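Local coordinates for hemoglobin-like protein (Methylacidiphilum infernorum, PDB 4NK1) that binds heme b and, as a group II truncated hemoglobin, probably binds and carries oxygen, at residues P45-P50 / W159-S164. Sequence-based numbering, arbitrary orientation.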
loop_
_atom_site.group_PDB
_atom_site.type_symbol
_atom_site.label_atom_id
_atom_site.label_comp_id
_atom_site.label_asym_id
_atom_site.label_seq_id
_atom_site.Cartn_x
_atom_site.Cartn_y
_atom_site.Cartn_z
ATOM N N PRO B 45 -5.812 13.380 -1.291
ATOM C CA PRO B 45 -6.437 14.711 -1.284
ATOM C C PRO B 45 -5.772 15.641 -2.282
ATOM O O PRO B 45 -4.623 15.390 -2.680
ATOM C CB PRO B 45 -6.153 15.231 0.135
ATOM C CG PRO B 45 -5.849 14.029 0.947
ATOM C CD PRO B 45 -5.189 13.059 0.005
ATOM N N GLU B 46 -6.470 16.698 -2.699
ATOM C CA GLU B 46 -5.829 17.664 -3.583
ATOM C C GLU B 46 -4.667 18.318 -2.843
ATOM O O GLU B 46 -4.744 18.555 -1.635
ATOM C CB GLU B 46 -6.813 18.715 -4.101
ATOM C CG GLU B 46 -7.388 19.646 -3.050
ATOM C CD GLU B 46 -8.058 20.878 -3.676
ATOM O OE1 GLU B 46 -8.202 21.905 -2.972
ATOM O OE2 GLU B 46 -8.445 20.817 -4.868
ATOM N N VAL B 47 -3.570 18.550 -3.547
ATOM C CA VAL B 47 -2.464 19.255 -2.934
ATOM C C VAL B 47 -2.214 20.608 -3.606
ATOM O O VAL B 47 -2.106 20.699 -4.837
ATOM C CB VAL B 47 -1.182 18.379 -2.791
ATOM C CG1 VAL B 47 -1.422 16.947 -3.258
ATOM C CG2 VAL B 47 0.009 19.003 -3.483
ATOM N N LYS B 48 -2.190 21.658 -2.785
ATOM C CA LYS B 48 -1.808 22.989 -3.249
ATOM C C LYS B 48 -0.317 23.173 -3.080
ATOM O O LYS B 48 0.192 23.210 -1.951
ATOM C CB LYS B 48 -2.506 24.077 -2.435
ATOM C CG LYS B 48 -4.017 24.088 -2.502
ATOM C CD LYS B 48 -4.496 25.522 -2.301
ATOM C CE LYS B 48 -5.956 25.601 -1.877
ATOM N NZ LYS B 48 -6.401 27.025 -1.750
ATOM N N PHE B 49 0.398 23.280 -4.190
ATOM C CA PHE B 49 1.793 23.653 -4.117
ATOM C C PHE B 49 1.878 25.115 -3.687
ATOM O O PHE B 49 0.979 25.902 -3.998
ATOM C CB PHE B 49 2.467 23.410 -5.462
ATOM C CG PHE B 49 2.889 21.985 -5.663
ATOM C CD1 PHE B 49 1.944 20.973 -5.761
ATOM C CD2 PHE B 49 4.237 21.653 -5.742
ATOM C CE1 PHE B 49 2.333 19.644 -5.944
ATOM C CE2 PHE B 49 4.632 20.335 -5.922
ATOM C CZ PHE B 49 3.679 19.330 -6.024
ATOM N N PRO B 50 2.947 25.479 -2.952
ATOM C CA PRO B 50 3.080 26.840 -2.405
ATOM C C PRO B 50 3.216 27.877 -3.525
ATOM O O PRO B 50 3.791 27.564 -4.569
ATOM C CB PRO B 50 4.400 26.775 -1.612
ATOM C CG PRO B 50 4.708 25.296 -1.449
ATOM C CD PRO B 50 4.132 24.647 -2.668
ATOM N N TRP B 159 3.066 24.330 5.186
ATOM C CA TRP B 159 2.566 23.153 5.876
ATOM C C TRP B 159 1.502 22.390 5.084
ATOM O O TRP B 159 1.563 21.163 4.962
ATOM C CB TRP B 159 1.983 23.521 7.237
ATOM C CG TRP B 159 1.486 22.295 7.950
ATOM C CD1 TRP B 159 0.192 21.866 8.060
ATOM C CD2 TRP B 159 2.294 21.314 8.609
ATOM N NE1 TRP B 159 0.146 20.682 8.775
ATOM C CE2 TRP B 159 1.424 20.322 9.115
ATOM C CE3 TRP B 159 3.670 21.185 8.835
ATOM C CZ2 TRP B 159 1.891 19.211 9.830
ATOM C CZ3 TRP B 159 4.132 20.082 9.542
ATOM C CH2 TRP B 159 3.244 19.110 10.032
ATOM N N GLN B 160 0.512 23.109 4.570
ATOM C CA GLN B 160 -0.596 22.456 3.889
ATOM C C GLN B 160 -0.123 21.714 2.650
ATOM O O GLN B 160 -0.719 20.709 2.268
ATOM C CB GLN B 160 -1.692 23.452 3.533
ATOM C CG GLN B 160 -1.439 24.240 2.272
ATOM C CD GLN B 160 -2.430 25.365 2.133
ATOM O OE1 GLN B 160 -3.339 25.506 2.962
ATOM N NE2 GLN B 160 -2.271 26.174 1.090
ATOM N N TRP B 161 0.959 22.196 2.043
ATOM C CA TRP B 161 1.564 21.509 0.913
ATOM C C TRP B 161 2.135 20.167 1.356
ATOM O O TRP B 161 1.697 19.113 0.876
ATOM C CB TRP B 161 2.651 22.373 0.277
ATOM C CG TRP B 161 3.467 21.657 -0.762
ATOM C CD1 TRP B 161 2.995 20.938 -1.820
ATOM C CD2 TRP B 161 4.900 21.617 -0.854
ATOM N NE1 TRP B 161 4.043 20.442 -2.561
ATOM C CE2 TRP B 161 5.220 20.839 -1.990
ATOM C CE3 TRP B 161 5.934 22.157 -0.082
ATOM C CZ2 TRP B 161 6.546 20.592 -2.377
ATOM C CZ3 TRP B 161 7.255 21.911 -0.468
ATOM C CH2 TRP B 161 7.546 21.129 -1.604
ATOM N N ILE B 162 3.103 20.182 2.273
ATOM C CA ILE B 162 3.708 18.904 2.654
ATOM C C ILE B 162 2.724 17.939 3.326
ATOM O O ILE B 162 2.834 16.725 3.150
ATOM C CB ILE B 162 4.997 19.046 3.504
ATOM C CG1 ILE B 162 4.700 19.700 4.855
ATOM C CG2 ILE B 162 6.078 19.787 2.719
ATOM C CD1 ILE B 162 5.928 19.798 5.764
ATOM N N GLU B 163 1.763 18.468 4.076
ATOM C CA GLU B 163 0.812 17.625 4.805
ATOM C C GLU B 163 0.033 16.766 3.836
ATOM O O GLU B 163 -0.134 15.567 4.057
ATOM C CB GLU B 163 -0.162 18.490 5.604
ATOM C CG GLU B 163 -1.093 17.727 6.528
ATOM C CD GLU B 163 -2.354 17.228 5.828
ATOM O OE1 GLU B 163 -2.719 17.782 4.766
ATOM O OE2 GLU B 163 -2.989 16.285 6.351
ATOM N N SER B 164 -0.440 17.395 2.761
ATOM C CA SER B 164 -1.266 16.717 1.774
ATOM C C SER B 164 -0.413 15.921 0.783
ATOM O O SER B 164 -0.727 14.776 0.470
ATOM C CB SER B 164 -2.137 17.738 1.036
ATOM O OG SER B 164 -2.917 17.105 0.037
HETATM O O HOH W 1 -2.551 13.990 -1.650
HETATM O O HOH W 2 -2.531 20.775 -0.068
#
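One face of the Trp-161 indole is covered by Pro-50, whose CD sits 3.7 Å from the centroid of the five-membered ring and only 17° off the ring normal, which qualifies as a CH-pi contact. Val-47 CG2 meets the same indole at its edge, in plane, 3.9 Å from CD1. Phe-49 turns a face to it: Trp-161 NE1 stands over the centre of the phenyl ring, 3.4 Å from Phe-49 CD2, and with the planes at 48° the two rings form an oblique aromatic pair. The Trp-161 chi1 of 171° turns CG away from the backbone N and beside the carbonyl carbon, which carries the indole to Pro-50, Phe-49 and Val-47.

Polar links follow along the helix. Ser-164 OG donates to Glu-46 O at 2.9 Å, arriving from above the carbonyl plane rather than on a lone pair. Two waters bridge the backbones, one donating to Pro-45 O and Ser-164 O, the other accepting from Lys-48 N and donating to Gln-160 O.

The extended segment 45-50, with strand 47-48, thus lies against helix 155-165 of the truncated globin fold, beside the heme pocket: the Trp-161 side chain is about 4 Å from the heme. Phe-100 and Met-104 of helix 87-104 also touch Trp-161, while Val-47 and Lys-48 pair antiparallel with a strand of the second subunit, continuing the sheet across the interface.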